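Local structure of Lin1840 protein (Listeria innocua serovar 6a, 4ZOC) at the interface of chains A and B. The protein hydrolyses beta-1,2-linked glucan oligosaccharides as a glycoside hydrolase family 3 beta-glucosidase, probably releasing glucose from the non-reducing end. Numbering follows the deposited sequence. Chains: chain A/B, Lin1840 protein.

The interface of chains A and B. Residues chain A 203-206, 476; chain B 570, 585-587, 592.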
loop_
_atom_site.group_PDB
_atom_site.type_symbol
_atom_site.label_atom_id
_atom_site.label_comp_id
_atom_site.label_asym_id
_atom_site.label_seq_id
_atom_site.Cartn_x
_atom_site.Cartn_y
_atom_site.Cartn_z
ATOM N N LEU A 203 5.172 -8.067 -2.198
ATOM C CA LEU A 203 5.311 -9.496 -2.024
ATOM C C LEU A 203 4.862 -10.222 -3.323
ATOM O O LEU A 203 3.815 -9.964 -3.866
ATOM C CB LEU A 203 4.451 -9.932 -0.789
ATOM C CG LEU A 203 4.339 -11.396 -0.500
ATOM C CD1 LEU A 203 5.731 -12.030 -0.311
ATOM C CD2 LEU A 203 3.437 -11.619 0.738
ATOM N N GLU A 204 5.703 -11.086 -3.848
ATOM C CA GLU A 204 5.370 -11.729 -5.121
ATOM C C GLU A 204 4.048 -12.438 -5.113
ATOM O O GLU A 204 3.655 -13.126 -4.175
ATOM C CB GLU A 204 6.492 -12.686 -5.547
ATOM C CG GLU A 204 6.364 -13.136 -6.933
ATOM C CD GLU A 204 6.441 -11.991 -7.880
ATOM O OE1 GLU A 204 7.560 -11.516 -8.237
ATOM O OE2 GLU A 204 5.358 -11.444 -8.308
ATOM N N TYR A 205 3.311 -12.235 -6.203
ATOM C CA TYR A 205 1.982 -12.842 -6.481
ATOM C C TYR A 205 0.914 -12.341 -5.591
ATOM O O TYR A 205 -0.211 -12.877 -5.663
ATOM C CB TYR A 205 2.002 -14.386 -6.457
ATOM C CG TYR A 205 3.224 -15.040 -7.105
ATOM C CD1 TYR A 205 3.453 -14.928 -8.461
ATOM C CD2 TYR A 205 4.120 -15.729 -6.348
ATOM C CE1 TYR A 205 4.561 -15.514 -9.042
ATOM C CE2 TYR A 205 5.276 -16.295 -6.901
ATOM C CZ TYR A 205 5.440 -16.212 -8.260
ATOM O OH TYR A 205 6.481 -16.769 -8.915
ATOM N N ASN A 206 1.229 -11.409 -4.692
ATOM C CA ASN A 206 0.286 -11.026 -3.644
ATOM C C ASN A 206 -0.874 -10.144 -4.164
ATOM O O ASN A 206 -0.836 -9.633 -5.301
ATOM C CB ASN A 206 1.017 -10.295 -2.513
ATOM C CG ASN A 206 0.262 -10.282 -1.211
ATOM O OD1 ASN A 206 -0.647 -11.102 -0.951
ATOM N ND2 ASN A 206 0.632 -9.335 -0.358
ATOM N N SER A 476 11.371 -10.809 -3.994
ATOM C CA SER A 476 10.882 -9.691 -3.217
ATOM C C SER A 476 11.801 -9.470 -2.029
ATOM O O SER A 476 12.083 -10.462 -1.263
ATOM C CB SER A 476 9.466 -10.020 -2.688
ATOM O OG SER A 476 8.483 -9.971 -3.732
ATOM N N THR B 570 -3.518 -15.905 -2.407
ATOM C CA THR B 570 -2.802 -15.811 -3.686
ATOM C C THR B 570 -2.929 -17.120 -4.471
ATOM O O THR B 570 -3.415 -18.156 -3.971
ATOM C CB THR B 570 -1.272 -15.415 -3.564
ATOM O OG1 THR B 570 -0.487 -16.605 -3.288
ATOM C CG2 THR B 570 -1.063 -14.425 -2.434
ATOM N N SER B 585 4.791 -17.250 -3.193
ATOM C CA SER B 585 4.664 -15.954 -2.568
ATOM C C SER B 585 5.457 -15.907 -1.261
ATOM O O SER B 585 5.040 -16.515 -0.234
ATOM C CB SER B 585 3.161 -15.703 -2.243
ATOM O OG SER B 585 2.956 -14.439 -1.745
ATOM N N HIS B 586 6.631 -15.252 -1.312
ATOM C CA HIS B 586 7.482 -15.107 -0.159
ATOM C C HIS B 586 8.444 -13.965 -0.360
ATOM O O HIS B 586 8.553 -13.449 -1.479
ATOM C CB HIS B 586 8.245 -16.403 0.072
ATOM C CG HIS B 586 9.389 -16.617 -0.877
ATOM N ND1 HIS B 586 9.220 -16.850 -2.197
ATOM C CD2 HIS B 586 10.743 -16.672 -0.657
ATOM C CE1 HIS B 586 10.407 -16.993 -2.787
ATOM N NE2 HIS B 586 11.345 -16.901 -1.861
ATOM N N TYR B 587 9.081 -13.557 0.713
ATOM C CA TYR B 587 10.176 -12.643 0.686
ATOM C C TYR B 587 11.552 -13.415 0.773
ATOM O O TYR B 587 11.683 -14.416 1.504
ATOM C CB TYR B 587 10.116 -11.715 1.872
ATOM C CG TYR B 587 8.974 -10.694 1.878
ATOM C CD1 TYR B 587 9.005 -9.573 1.075
ATOM C CD2 TYR B 587 7.887 -10.924 2.660
ATOM C CE1 TYR B 587 8.012 -8.611 1.180
ATOM C CE2 TYR B 587 6.868 -10.015 2.752
ATOM C CZ TYR B 587 6.911 -8.879 1.948
ATOM O OH TYR B 587 5.852 -8.037 2.075
ATOM N N ASN B 592 6.898 -14.660 5.834
ATOM C CA ASN B 592 5.565 -14.081 5.487
ATOM C C ASN B 592 4.790 -13.699 6.726
ATOM O O ASN B 592 3.985 -12.765 6.705
ATOM C CB ASN B 592 4.702 -15.101 4.680
ATOM C CG ASN B 592 5.185 -15.281 3.231
ATOM O OD1 ASN B 592 6.282 -14.877 2.869
ATOM N ND2 ASN B 592 4.370 -15.900 2.417
HETATM O O HOH W 1 10.842 -13.430 -2.889
#
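A:Leu203 reaches across to B:Ser585, B:His586 and B:Tyr587 where loops of two copies of this family 3 glycoside hydrolase meet in a two-fold symmetric interface; whether that dimer is the biological one the structure alone does not show. Followed outward, A:Leu203 CB lies 3.7 Å from the phenol OH of B:Tyr587. CG stands anti to the backbone N (chi1 174°), directing the branch towards chain B, and passes B:Ser585 OG at 3.6 Å. The methyl CD1 sits over the centre of the B:Tyr587 ring, 3.9 Å from its centroid, a CH-pi contact, and also packs on the backbone of B:His586. The other methyl, CD2, turns to B:Ser585 OG at 3.8 Å. That hydroxyl, itself anti to its backbone N (chi1 -175°), donates a 2.8 Å hydrogen bond to A:Glu204 O; a C=O...donor angle of 171° places it almost in line with the carbonyl. On its own side B:Ser585 is braced by B:Asn592, whose amide ND2 donates in its own plane to B:Ser585 O. A:Tyr205 brings its ring edge to B:Ser585, with the backbone N in the ring plane, while A:Glu204 CG covers one face. Water 1 links A:Ser476 N to B:His586 O, lying 2.7 Å from that carbonyl oxygen and over the imidazole face. Further along, the methyl CG2 of B:Thr570 meets A:Asn206 OD1 at 3.7 Å, the two side chains crossing at about a right angle.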